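Local coordinates for protein Rubredoxin\:oxygen oxidoreductase (Desulfovibrio gigas, PDB 1E5D) that catalyses the four-electron reduction of dioxygen to two water molecules, using a diiron centre and flavin mononucleotide, at residues A[42-47]-A[96-101]; A[133-138]-A[156-161]; A[152-157]-A[217-222]. All coordinates share one frame; numbering follows the deposited sequence.

Interaction 1. Residues A[42-47]-A[96-101]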
ATOM      1  N   ASP A  42       2.261  26.307 -40.440  1.00 26.99           N
ATOM      2  CA  ASP A  42       1.986  26.078 -41.849  1.00 36.37           C
ATOM      3  C   ASP A  42       0.831  26.986 -42.297  1.00 44.50           C
ATOM      4  O   ASP A  42       0.394  27.869 -41.551  1.00 50.94           O
ATOM      5  CB  ASP A  42       1.657  24.622 -42.150  1.00 39.90           C
ATOM      6  CG  ASP A  42       2.054  24.177 -43.540  1.00 46.16           C
ATOM      7  OD1 ASP A  42       2.282  25.039 -44.415  1.00 58.93           O
ATOM      8  OD2 ASP A  42       2.138  22.956 -43.782  1.00 44.83           O
ATOM      9  N   GLU A  43       0.343  26.772 -43.516  1.00 46.70           N
ATOM     10  CA  GLU A  43      -0.803  27.565 -43.978  1.00 50.31           C
ATOM     11  C   GLU A  43      -1.967  27.241 -43.039  1.00 44.13           C
ATOM     12  O   GLU A  43      -2.600  28.115 -42.459  1.00 48.24           O
ATOM     13  CB  GLU A  43      -1.138  27.297 -45.434  1.00 71.21           C
ATOM     14  CG  GLU A  43      -0.008  26.802 -46.312  1.00 92.62           C
ATOM     15  CD  GLU A  43       1.270  27.611 -46.239  1.00111.59           C
ATOM     16  OE1 GLU A  43       1.199  28.840 -46.020  1.00137.11           O
ATOM     17  OE2 GLU A  43       2.363  27.021 -46.398  1.00129.35           O
ATOM     18  N   LYS A  44      -2.189  25.940 -42.909  1.00 34.87           N
ATOM     19  CA  LYS A  44      -2.996  25.370 -41.843  1.00 34.74           C
ATOM     20  C   LYS A  44      -2.111  25.242 -40.602  1.00 32.35           C
ATOM     21  O   LYS A  44      -1.270  24.344 -40.518  1.00 33.29           O
ATOM     22  CB  LYS A  44      -3.565  24.030 -42.286  1.00 41.56           C
ATOM     23  CG  LYS A  44      -4.936  24.054 -42.921  1.00 50.76           C
ATOM     24  CD  LYS A  44      -5.371  25.416 -43.415  1.00 57.84           C
ATOM     25  CE  LYS A  44      -6.873  25.615 -43.334  1.00 58.00           C
ATOM     26  NZ  LYS A  44      -7.621  24.345 -43.536  1.00 60.24           N
ATOM     27  N   THR A  45      -2.262  26.155 -39.644  1.00 27.22           N
ATOM     28  CA  THR A  45      -1.380  26.098 -38.479  1.00 31.50           C
ATOM     29  C   THR A  45      -1.922  25.129 -37.432  1.00 30.77           C
ATOM     30  O   THR A  45      -3.085  25.193 -37.035  1.00 26.74           O
ATOM     31  CB  THR A  45      -1.162  27.480 -37.842  1.00 32.57           C
ATOM     32  OG1 THR A  45      -0.331  28.269 -38.700  1.00 41.46           O
ATOM     33  CG2 THR A  45      -0.422  27.322 -36.521  1.00 38.25           C
ATOM     34  N   THR A  46      -1.053  24.216 -36.990  1.00 23.21           N
ATOM     35  CA  THR A  46      -1.522  23.103 -36.179  1.00 24.18           C
ATOM     36  C   THR A  46      -0.835  22.962 -34.827  1.00 24.80           C
ATOM     37  O   THR A  46       0.370  23.125 -34.662  1.00 28.60           O
ATOM     38  CB  THR A  46      -1.338  21.771 -36.940  1.00 23.62           C
ATOM     39  OG1 THR A  46      -2.056  21.839 -38.172  1.00 28.68           O
ATOM     40  CG2 THR A  46      -1.929  20.632 -36.133  1.00 23.61           C
ATOM     41  N   LEU A  47      -1.672  22.636 -33.852  1.00 21.67           N
ATOM     42  CA  LEU A  47      -1.287  22.333 -32.485  1.00 17.14           C
ATOM     43  C   LEU A  47      -1.408  20.838 -32.231  1.00 20.57           C
ATOM     44  O   LEU A  47      -2.489  20.252 -32.381  1.00 20.92           O
ATOM     45  CB  LEU A  47      -2.184  23.114 -31.539  1.00 19.81           C
ATOM     46  CG  LEU A  47      -1.635  23.515 -30.176  1.00 25.53           C
ATOM     47  CD1 LEU A  47      -2.544  22.955 -29.102  1.00  8.50           C
ATOM     48  CD2 LEU A  47      -0.207  23.042 -29.988  1.00 17.51           C
ATOM     49  N   GLN A  96     -10.834  28.374 -31.656  1.00 35.03           N
ATOM     50  CA  GLN A  96     -11.960  28.180 -32.565  1.00 35.60           C
ATOM     51  C   GLN A  96     -11.460  27.393 -33.772  1.00 34.10           C
ATOM     52  O   GLN A  96     -11.483  27.840 -34.914  1.00 42.70           O
ATOM     53  CB  GLN A  96     -12.576  29.505 -32.989  1.00 43.20           C
ATOM     54  CG  GLN A  96     -12.828  30.517 -31.890  1.00 54.22           C
ATOM     55  CD  GLN A  96     -12.546  31.954 -32.291  1.00 59.93           C
ATOM     56  OE1 GLN A  96     -13.400  32.649 -32.851  1.00 43.99           O
ATOM     57  NE2 GLN A  96     -11.335  32.424 -32.000  1.00 61.71           N
ATOM     58  N   PRO A  97     -10.951  26.196 -33.516  1.00 34.68           N
ATOM     59  CA  PRO A  97     -10.258  25.474 -34.585  1.00 26.79           C
ATOM     60  C   PRO A  97     -11.227  25.004 -35.654  1.00 26.99           C
ATOM     61  O   PRO A  97     -12.392  24.707 -35.399  1.00 31.92           O
ATOM     62  CB  PRO A  97      -9.661  24.268 -33.858  1.00 21.97           C
ATOM     63  CG  PRO A  97     -10.577  24.059 -32.696  1.00 23.65           C
ATOM     64  CD  PRO A  97     -10.996  25.440 -32.255  1.00 30.56           C
ATOM     65  N   GLU A  98     -10.731  24.920 -36.881  1.00 30.50           N
ATOM     66  CA  GLU A  98     -11.570  24.408 -37.965  1.00 29.71           C
ATOM     67  C   GLU A  98     -11.742  22.907 -37.801  1.00 31.89           C
ATOM     68  O   GLU A  98     -12.787  22.314 -38.041  1.00 40.35           O
ATOM     69  CB  GLU A  98     -10.932  24.777 -39.293  1.00 33.54           C
ATOM     70  CG  GLU A  98     -11.208  23.819 -40.437  1.00 43.90           C
ATOM     71  CD  GLU A  98     -10.666  24.370 -41.743  1.00 52.01           C
ATOM     72  OE1 GLU A  98      -9.833  25.301 -41.690  1.00 46.62           O
ATOM     73  OE2 GLU A  98     -11.080  23.867 -42.805  1.00 77.98           O
ATOM     74  N   LYS A  99     -10.660  22.258 -37.357  1.00 30.36           N
ATOM     75  CA  LYS A  99     -10.773  20.810 -37.229  1.00 31.03           C
ATOM     76  C   LYS A  99      -9.953  20.259 -36.074  1.00 27.81           C
ATOM     77  O   LYS A  99      -8.843  20.662 -35.752  1.00 34.52           O
ATOM     78  CB  LYS A  99     -10.348  20.141 -38.543  1.00 38.94           C
ATOM     79  CG  LYS A  99     -11.515  19.778 -39.442  1.00 40.57           C
ATOM     80  CD  LYS A  99     -11.142  19.883 -40.910  1.00 50.30           C
ATOM     81  CE  LYS A  99     -11.983  18.929 -41.746  1.00 62.54           C
ATOM     82  NZ  LYS A  99     -13.135  18.395 -40.962  1.00 82.46           N
ATOM     83  N   ILE A 100     -10.571  19.270 -35.438  1.00 25.66           N
ATOM     84  CA  ILE A 100      -9.915  18.528 -34.382  1.00 20.82           C
ATOM     85  C   ILE A 100      -9.615  17.128 -34.902  1.00 18.19           C
ATOM     86  O   ILE A 100     -10.570  16.398 -35.185  1.00 23.39           O
ATOM     87  CB  ILE A 100     -10.776  18.413 -33.117  1.00 21.96           C
ATOM     88  CG1 ILE A 100     -11.130  19.754 -32.475  1.00 21.77           C
ATOM     89  CG2 ILE A 100     -10.096  17.495 -32.108  1.00 19.64           C
ATOM     90  CD1 ILE A 100     -12.171  19.666 -31.381  1.00 38.43           C
ATOM     91  N   PHE A 101      -8.337  16.804 -35.022  1.00 19.68           N
ATOM     92  CA  PHE A 101      -7.959  15.474 -35.482  1.00 27.74           C
ATOM     93  C   PHE A 101      -7.632  14.530 -34.329  1.00 28.53           C
ATOM     94  O   PHE A 101      -6.816  14.868 -33.473  1.00 38.88           O
ATOM     95  CB  PHE A 101      -6.762  15.563 -36.435  1.00 30.29           C
ATOM     96  CG  PHE A 101      -7.123  16.317 -37.709  1.00 29.41           C
ATOM     97  CD1 PHE A 101      -7.764  15.664 -38.744  1.00 26.55           C
ATOM     98  CD2 PHE A 101      -6.821  17.660 -37.834  1.00 29.06           C
ATOM     99  CE1 PHE A 101      -8.097  16.344 -39.895  1.00 19.83           C
ATOM    100  CE2 PHE A 101      -7.141  18.345 -38.985  1.00 26.89           C
ATOM    101  CZ  PHE A 101      -7.777  17.679 -40.011  1.00 21.41           C
TER
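The ammonium end of Lys44 lies against the carboxylate of Glu98, and that one pair carries the whole contact. Lys44 NZ donates a hydrogen bond of 3.0 Å to Glu98 OE1, closing a salt bridge between two residues whose CA atoms are still 9.5 Å apart, so the bond is made at the far ends of two long side chains. They meet at about a right angle. Glu98 reaches over with an extended chain, its CG anti to the backbone N (chi1 151°), whereas Lys44 bends at its second, third and fourth torsions to bring NZ round. Lys44 NZ approaches Glu98 OE1 from above, 47° out of the carboxylate plane, and stays 3.6 Å from Glu98 OE2, so the grip is one-sided rather than shared equally between the oxygens. Lys44 CE follows, 3.4 Å from Glu98 OE1. NZ has a second partner in the hydroxyl of Tyr74, which would help hold the amine in place at this surface position. Within the 42-47 segment, Thr45 OG1 donates to Asp42 O at 3.0 Å, tying the turn that carries Lys44 back on itself. The segment carrying Lys44 runs into strand 46-48, and Glu98 follows helix 88-95 and leads into strand 99-103. Strand 74-77 runs between those two strands in the seven-stranded mixed sheet, and the salt bridge spans it at one end, near Tyr74, whose ring also meets Phe101 edge-to-face.

Interaction 2. Residues A[133-138]-A[156-161]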
ATOM      1  N   GLY A 133      -0.485  22.495 -45.545  1.00 36.25           N
ATOM      2  CA  GLY A 133      -0.039  23.509 -46.472  1.00 32.97           C
ATOM      3  C   GLY A 133       1.257  23.066 -47.134  1.00 33.60           C
ATOM      4  O   GLY A 133       1.282  22.127 -47.930  1.00 30.59           O
ATOM      5  N   LYS A 134       2.362  23.727 -46.788  1.00 33.31           N
ATOM      6  CA  LYS A 134       3.652  23.279 -47.314  1.00 29.98           C
ATOM      7  C   LYS A 134       4.020  21.923 -46.728  1.00 35.53           C
ATOM      8  O   LYS A 134       4.586  21.056 -47.402  1.00 47.97           O
ATOM      9  CB  LYS A 134       4.733  24.325 -47.037  1.00 29.40           C
ATOM     10  CG  LYS A 134       5.865  23.820 -46.163  1.00 36.76           C
ATOM     11  CD  LYS A 134       6.799  24.930 -45.716  1.00 48.13           C
ATOM     12  CE  LYS A 134       8.245  24.623 -46.064  1.00 57.97           C
ATOM     13  NZ  LYS A 134       8.851  23.600 -45.167  1.00 74.09           N
ATOM     14  N   ARG A 135       3.714  21.675 -45.449  1.00 35.79           N
ATOM     15  CA  ARG A 135       4.091  20.366 -44.906  1.00 30.09           C
ATOM     16  C   ARG A 135       2.944  19.382 -45.026  1.00 33.20           C
ATOM     17  O   ARG A 135       1.791  19.779 -45.176  1.00 32.83           O
ATOM     18  CB  ARG A 135       4.534  20.494 -43.444  1.00 25.81           C
ATOM     19  CG  ARG A 135       5.888  21.169 -43.314  1.00 30.54           C
ATOM     20  CD  ARG A 135       6.239  21.582 -41.903  1.00 29.88           C
ATOM     21  NE  ARG A 135       6.226  23.033 -41.710  1.00 33.36           N
ATOM     22  CZ  ARG A 135       7.335  23.737 -41.501  1.00 41.41           C
ATOM     23  NH1 ARG A 135       8.499  23.097 -41.471  1.00 65.01           N
ATOM     24  NH2 ARG A 135       7.308  25.049 -41.325  1.00 39.07           N
ATOM     25  N   THR A 136       3.251  18.090 -44.946  1.00 37.49           N
ATOM     26  CA  THR A 136       2.164  17.104 -44.855  1.00 41.70           C
ATOM     27  C   THR A 136       2.487  16.084 -43.768  1.00 40.37           C
ATOM     28  O   THR A 136       3.555  15.474 -43.723  1.00 38.17           O
ATOM     29  CB  THR A 136       1.868  16.460 -46.219  1.00 45.15           C
ATOM     30  OG1 THR A 136       1.952  15.035 -46.144  1.00 43.82           O
ATOM     31  CG2 THR A 136       2.890  16.907 -47.260  1.00 67.79           C
ATOM     32  N   VAL A 137       1.553  15.899 -42.835  1.00 33.76           N
ATOM     33  CA  VAL A 137       1.807  15.010 -41.703  1.00 26.04           C
ATOM     34  C   VAL A 137       1.146  13.660 -41.912  1.00 27.42           C
ATOM     35  O   VAL A 137       0.102  13.558 -42.560  1.00 30.76           O
ATOM     36  CB  VAL A 137       1.326  15.649 -40.386  1.00 18.72           C
ATOM     37  CG1 VAL A 137      -0.146  16.017 -40.470  1.00 15.35           C
ATOM     38  CG2 VAL A 137       1.587  14.711 -39.218  1.00 25.22           C
ATOM     39  N   THR A 138       1.752  12.606 -41.364  1.00 27.39           N
ATOM     40  CA  THR A 138       1.177  11.267 -41.510  1.00 27.60           C
ATOM     41  C   THR A 138       0.856  10.637 -40.162  1.00 28.16           C
ATOM     42  O   THR A 138       1.649  10.698 -39.220  1.00 30.89           O
ATOM     43  CB  THR A 138       2.138  10.367 -42.303  1.00 33.14           C
ATOM     44  OG1 THR A 138       2.291  10.930 -43.614  1.00 39.34           O
ATOM     45  CG2 THR A 138       1.557   8.974 -42.464  1.00 29.55           C
ATOM     46  N   ALA A 156       7.455  13.120 -42.402  1.00 25.89           N
ATOM     47  CA  ALA A 156       8.421  12.343 -43.172  1.00 31.02           C
ATOM     48  C   ALA A 156       9.528  13.229 -43.718  1.00 32.33           C
ATOM     49  O   ALA A 156      10.716  12.912 -43.652  1.00 41.87           O
ATOM     50  CB  ALA A 156       7.726  11.599 -44.303  1.00 15.10           C
ATOM     51  N   ASP A 157       9.161  14.383 -44.274  1.00 39.87           N
ATOM     52  CA  ASP A 157      10.238  15.236 -44.792  1.00 49.88           C
ATOM     53  C   ASP A 157      11.081  15.808 -43.666  1.00 42.94           C
ATOM     54  O   ASP A 157      12.307  15.695 -43.702  1.00 48.27           O
ATOM     55  CB  ASP A 157       9.635  16.322 -45.687  1.00 63.57           C
ATOM     56  CG  ASP A 157       9.130  15.698 -46.983  1.00 79.36           C
ATOM     57  OD1 ASP A 157       9.959  15.128 -47.727  1.00 86.00           O
ATOM     58  OD2 ASP A 157       7.908  15.776 -47.232  1.00114.15           O
ATOM     59  N   GLU A 158      10.466  16.412 -42.654  1.00 38.80           N
ATOM     60  CA  GLU A 158      11.233  16.965 -41.546  1.00 31.71           C
ATOM     61  C   GLU A 158      11.798  15.884 -40.631  1.00 30.51           C
ATOM     62  O   GLU A 158      12.657  16.185 -39.800  1.00 31.71           O
ATOM     63  CB  GLU A 158      10.369  17.922 -40.722  1.00 30.00           C
ATOM     64  CG  GLU A 158      10.285  19.304 -41.357  1.00 37.75           C
ATOM     65  CD  GLU A 158       9.070  19.437 -42.258  1.00 43.56           C
ATOM     66  OE1 GLU A 158       8.353  18.432 -42.454  1.00 36.27           O
ATOM     67  OE2 GLU A 158       8.849  20.559 -42.764  1.00 68.28           O
ATOM     68  N   LYS A 159      11.314  14.660 -40.794  1.00 29.74           N
ATOM     69  CA  LYS A 159      11.767  13.533 -39.982  1.00 40.03           C
ATOM     70  C   LYS A 159      11.525  13.812 -38.499  1.00 34.21           C
ATOM     71  O   LYS A 159      12.385  13.611 -37.651  1.00 35.06           O
ATOM     72  CB  LYS A 159      13.241  13.224 -40.255  1.00 44.96           C
ATOM     73  CG  LYS A 159      13.461  12.665 -41.657  1.00 48.61           C
ATOM     74  CD  LYS A 159      14.798  11.956 -41.770  1.00 61.16           C
ATOM     75  CE  LYS A 159      15.633  12.523 -42.908  1.00 66.18           C
ATOM     76  NZ  LYS A 159      16.936  13.054 -42.417  1.00 61.93           N
ATOM     77  N   VAL A 160      10.317  14.292 -38.242  1.00 27.10           N
ATOM     78  CA  VAL A 160       9.824  14.648 -36.929  1.00 25.64           C
ATOM     79  C   VAL A 160       8.713  13.690 -36.507  1.00 18.93           C
ATOM     80  O   VAL A 160       7.649  13.661 -37.117  1.00 27.63           O
ATOM     81  CB  VAL A 160       9.254  16.077 -36.858  1.00 33.08           C
ATOM     82  CG1 VAL A 160       8.949  16.440 -35.409  1.00 33.04           C
ATOM     83  CG2 VAL A 160      10.210  17.075 -37.493  1.00 30.38           C
ATOM     84  N   LEU A 161       8.998  12.918 -35.470  1.00 19.92           N
ATOM     85  CA  LEU A 161       7.997  12.035 -34.890  1.00 18.18           C
ATOM     86  C   LEU A 161       7.472  12.651 -33.592  1.00 17.33           C
ATOM     87  O   LEU A 161       8.237  12.844 -32.646  1.00 22.21           O
ATOM     88  CB  LEU A 161       8.574  10.652 -34.630  1.00 17.87           C
ATOM     89  CG  LEU A 161       7.597   9.616 -34.077  1.00 19.94           C
ATOM     90  CD1 LEU A 161       6.499   9.301 -35.082  1.00 15.67           C
ATOM     91  CD2 LEU A 161       8.356   8.359 -33.666  1.00 17.64           C
TER
HETATM   92  O   HOH W   1       4.555  12.726 -43.779  1.00 41.23           O
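Glu158 OE2 is the atom on which two basic side chains converge. Arg135 NH1 donates to Glu158 OE2 at 2.9 Å, with an N-H...acceptor angle of 150°, and Lys134 NZ makes a long salt bridge of 3.9 Å to the same OE2. The Arg135 and Glu158 side chains cross at about a right angle, and the carboxylate sits at the edge of the guanidinium with the two planes 37° apart. NH1 meets OE2 from above the carboxylate plane, and OE2 is itself tilted from the guanidinium plane, a single bond and not the flat two-pronged pairing that coplanar groups could make. A bend at chi3 of Arg135 turns the guanidinium toward OE2; the Arg135 methylenes are modelled very close to that oxygen, a doubtful detail. Lys134 NZ stands over one face of that guanidinium, offset toward the rim; the shared carboxylate probably offsets the charge of both. Arg135 NH2 is held separately by the carbonyl of Glu41, which helps fix the rotation of the group, while Phe10 of strand 10-17 packs against both Arg135 and Glu158. Farther along, a water molecule bridges the segments: it donates to Thr136 O at 2.9 Å, accepts from Ala156 N at 3.2 Å and is also hydrogen-bonded to Thr138 OG1. Residues 156-158 have helical backbone angles, after which Lys159 turns to positive phi (59°), and Lys159 and Val160 together face Phe155. This is a G1 beta bulge, closing the hairpin between strands 151-155 and 160-164 in the six-stranded sheet of the metallo-beta-lactamase fold, with the salt-bridge network tying its turn to the segment leading into strand 136-141.

Interaction 3. Residues A[152-157]-A[217-222]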
ATOM      1  N   VAL A 152       0.438   8.266 -33.273  1.00 25.22           N
ATOM      2  CA  VAL A 152       1.569   9.197 -33.325  1.00 20.18           C
ATOM      3  C   VAL A 152       1.566   9.943 -34.650  1.00 27.78           C
ATOM      4  O   VAL A 152       0.860   9.552 -35.583  1.00 32.65           O
ATOM      5  CB  VAL A 152       2.894   8.457 -33.097  1.00 23.01           C
ATOM      6  CG1 VAL A 152       2.804   7.605 -31.832  1.00 15.85           C
ATOM      7  CG2 VAL A 152       3.248   7.585 -34.292  1.00 20.61           C
ATOM      8  N   SER A 153       2.345  11.021 -34.737  1.00 23.86           N
ATOM      9  CA  SER A 153       2.333  11.844 -35.942  1.00 14.21           C
ATOM     10  C   SER A 153       3.724  11.959 -36.546  1.00 14.18           C
ATOM     11  O   SER A 153       4.696  12.233 -35.857  1.00 24.74           O
ATOM     12  CB  SER A 153       1.794  13.247 -35.667  1.00 12.76           C
ATOM     13  OG  SER A 153       0.382  13.211 -35.569  1.00 23.44           O
ATOM     14  N   TRP A 154       3.765  11.740 -37.849  1.00 16.50           N
ATOM     15  CA  TRP A 154       5.021  11.703 -38.576  1.00 22.91           C
ATOM     16  C   TRP A 154       5.098  12.791 -39.643  1.00 23.60           C
ATOM     17  O   TRP A 154       4.214  12.910 -40.491  1.00 22.09           O
ATOM     18  CB  TRP A 154       5.172  10.336 -39.237  1.00 28.48           C
ATOM     19  CG  TRP A 154       6.435  10.115 -40.002  1.00 31.53           C
ATOM     20  CD1 TRP A 154       6.552   9.654 -41.285  1.00 26.85           C
ATOM     21  CD2 TRP A 154       7.771  10.345 -39.532  1.00 32.42           C
ATOM     22  NE1 TRP A 154       7.875   9.585 -41.641  1.00 28.57           N
ATOM     23  CE2 TRP A 154       8.644  10.002 -40.585  1.00 32.29           C
ATOM     24  CE3 TRP A 154       8.310  10.806 -38.327  1.00 37.16           C
ATOM     25  CZ2 TRP A 154      10.029  10.107 -40.458  1.00 35.99           C
ATOM     26  CZ3 TRP A 154       9.687  10.909 -38.207  1.00 40.69           C
ATOM     27  CH2 TRP A 154      10.534  10.561 -39.269  1.00 39.36           C
ATOM     28  N   PHE A 155       6.171  13.552 -39.557  1.00 23.74           N
ATOM     29  CA  PHE A 155       6.625  14.471 -40.591  1.00 21.38           C
ATOM     30  C   PHE A 155       7.796  13.799 -41.315  1.00 22.08           C
ATOM     31  O   PHE A 155       8.942  13.878 -40.873  1.00 17.88           O
ATOM     32  CB  PHE A 155       7.017  15.824 -40.005  1.00 24.88           C
ATOM     33  CG  PHE A 155       5.801  16.671 -39.650  1.00 31.71           C
ATOM     34  CD1 PHE A 155       5.190  17.479 -40.593  1.00 32.48           C
ATOM     35  CD2 PHE A 155       5.278  16.643 -38.367  1.00 34.59           C
ATOM     36  CE1 PHE A 155       4.080  18.239 -40.288  1.00 29.21           C
ATOM     37  CE2 PHE A 155       4.169  17.405 -38.049  1.00 33.30           C
ATOM     38  CZ  PHE A 155       3.565  18.196 -39.009  1.00 31.92           C
ATOM     39  N   ALA A 156       7.455  13.120 -42.402  1.00 25.89           N
ATOM     40  CA  ALA A 156       8.421  12.343 -43.172  1.00 31.02           C
ATOM     41  C   ALA A 156       9.528  13.229 -43.718  1.00 32.33           C
ATOM     42  O   ALA A 156      10.716  12.912 -43.652  1.00 41.87           O
ATOM     43  CB  ALA A 156       7.726  11.599 -44.303  1.00 15.10           C
ATOM     44  N   ASP A 157       9.161  14.383 -44.274  1.00 39.87           N
ATOM     45  CA  ASP A 157      10.238  15.236 -44.792  1.00 49.88           C
ATOM     46  C   ASP A 157      11.081  15.808 -43.666  1.00 42.94           C
ATOM     47  O   ASP A 157      12.307  15.695 -43.702  1.00 48.27           O
ATOM     48  CB  ASP A 157       9.635  16.322 -45.687  1.00 63.57           C
ATOM     49  CG  ASP A 157       9.130  15.698 -46.983  1.00 79.36           C
ATOM     50  OD1 ASP A 157       9.959  15.128 -47.727  1.00 86.00           O
ATOM     51  OD2 ASP A 157       7.908  15.776 -47.232  1.00114.15           O
ATOM     52  N   VAL A 217       9.907   5.319 -40.986  1.00 31.47           N
ATOM     53  CA  VAL A 217      10.072   6.274 -39.889  1.00 27.00           C
ATOM     54  C   VAL A 217      11.454   6.165 -39.260  1.00 25.37           C
ATOM     55  O   VAL A 217      11.725   5.259 -38.475  1.00 39.82           O
ATOM     56  CB  VAL A 217       8.969   6.075 -38.837  1.00 27.66           C
ATOM     57  CG1 VAL A 217       9.078   7.119 -37.744  1.00 24.28           C
ATOM     58  CG2 VAL A 217       7.607   6.124 -39.519  1.00 29.52           C
ATOM     59  N   ALA A 218      12.300   7.119 -39.624  1.00 22.87           N
ATOM     60  CA  ALA A 218      13.650   7.277 -39.104  1.00 22.39           C
ATOM     61  C   ALA A 218      13.882   8.733 -38.692  1.00 27.34           C
ATOM     62  O   ALA A 218      14.424   9.542 -39.435  1.00 41.12           O
ATOM     63  CB  ALA A 218      14.700   6.849 -40.108  1.00 18.50           C
ATOM     64  N   PRO A 219      13.445   9.031 -37.476  1.00 35.04           N
ATOM     65  CA  PRO A 219      13.365  10.407 -36.993  1.00 32.90           C
ATOM     66  C   PRO A 219      14.719  11.060 -36.727  1.00 29.22           C
ATOM     67  O   PRO A 219      15.698  10.397 -36.400  1.00 32.92           O
ATOM     68  CB  PRO A 219      12.606  10.266 -35.666  1.00 32.87           C
ATOM     69  CG  PRO A 219      11.994   8.903 -35.700  1.00 36.39           C
ATOM     70  CD  PRO A 219      12.983   8.058 -36.463  1.00 35.72           C
ATOM     71  N   GLU A 220      14.715  12.378 -36.869  1.00 27.39           N
ATOM     72  CA  GLU A 220      15.796  13.265 -36.477  1.00 28.21           C
ATOM     73  C   GLU A 220      15.431  13.922 -35.145  1.00 24.55           C
ATOM     74  O   GLU A 220      16.280  14.369 -34.390  1.00 20.22           O
ATOM     75  CB  GLU A 220      16.071  14.324 -37.540  1.00 32.59           C
ATOM     76  CG  GLU A 220      17.487  14.267 -38.097  1.00 44.28           C
ATOM     77  CD  GLU A 220      17.536  13.961 -39.579  1.00 55.41           C
ATOM     78  OE1 GLU A 220      17.477  14.918 -40.381  1.00 79.25           O
ATOM     79  OE2 GLU A 220      17.642  12.775 -39.959  1.00 68.48           O
ATOM     80  N   PHE A 221      14.132  13.942 -34.890  1.00 16.89           N
ATOM     81  CA  PHE A 221      13.513  14.451 -33.694  1.00 19.04           C
ATOM     82  C   PHE A 221      12.372  13.570 -33.206  1.00 26.81           C
ATOM     83  O   PHE A 221      11.422  13.314 -33.956  1.00 22.84           O
ATOM     84  CB  PHE A 221      12.915  15.829 -33.980  1.00 19.37           C
ATOM     85  CG  PHE A 221      13.941  16.929 -34.142  1.00 21.73           C
ATOM     86  CD1 PHE A 221      14.477  17.538 -33.021  1.00 23.93           C
ATOM     87  CD2 PHE A 221      14.345  17.327 -35.405  1.00 22.59           C
ATOM     88  CE1 PHE A 221      15.409  18.549 -33.169  1.00 27.70           C
ATOM     89  CE2 PHE A 221      15.271  18.343 -35.558  1.00 22.79           C
ATOM     90  CZ  PHE A 221      15.801  18.951 -34.434  1.00 24.20           C
ATOM     91  N   ILE A 222      12.441  13.121 -31.951  1.00 21.31           N
ATOM     92  CA  ILE A 222      11.239  12.510 -31.384  1.00 18.98           C
ATOM     93  C   ILE A 222      10.684  13.423 -30.289  1.00 15.32           C
ATOM     94  O   ILE A 222      11.426  13.817 -29.402  1.00 15.43           O
ATOM     95  CB  ILE A 222      11.455  11.107 -30.806  1.00 18.25           C
ATOM     96  CG1 ILE A 222      11.792  10.083 -31.887  1.00 14.03           C
ATOM     97  CG2 ILE A 222      10.239  10.703 -29.981  1.00 15.04           C
ATOM     98  CD1 ILE A 222      12.504   8.846 -31.388  1.00 22.14           C
TER
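Val217 lies over one face of the Trp154 indole, and the two side chains pass each other pointing opposite ways. Its CG1 methyl is 3.7 Å from the centroid of the Trp154 six-membered ring and only 7° off the ring normal, a CH-pi contact made almost squarely over the face. CG1 stands anti to the backbone N of Val217, which puts the other branch, CG2, over the pyrrole side instead, 4.1 Å from Trp154 NE1. The two methyls thus divide the bicyclic ring between them. Pro219 comes from a different direction: its CA meets the outer edge of the indole near the ring plane, 3.6 Å from Trp154 CH2, and its CB approaches Trp154 CZ3 at 3.9 Å. Between these, the backbone N of Ala218 passes 3.8 Å from Trp154 CZ2, so the segment from Val217 to Pro219 wraps from the face of the ring round to its rim. Trp154 reaches it with CG anti to its own backbone N (chi1 -179°). On the opposite face of the ring lies Ala156 CA, only two residues along the same chain and offset toward the rim. The contact is apolar: 217-219 covers one face and an edge of the indole, Ala156 the other face. Trp154 belongs to strand 151-155, whose neighbours 136-141 and 160-164 add Tyr140 and Leu161 to its surroundings. The loop bearing Val217 follows helix 202-214 and leads into strand 221-224, which lies beyond strand 160-164 in the same sheet, while Pro219 also touches Cys236 of helix 233-248.

All three contacts lie in the lactamase-like part of the chain, on one side of the chain's centre and away from the diiron and flavin sites. Interactions 1 and 2, centres 15 Å apart, are joined through Asp42, whose OD2 and OD1 lie 2.6 Å from Arg135 N and 2.7 Å from Lys134 N, probable hydrogen bonds that connect loops beside strands 46-48 and 136-141. Interactions 2 and 3 are closer, with centres 7 Å apart, and share Ala156 and Asp157. A salt bridge from Lys159 NZ to Glu220 OE2 (2.6 Å) links them, as does the backbone pairing of Thr138 with Trp154. Interactions 1 and 3 do not touch, their nearest atoms being about 6 Å apart.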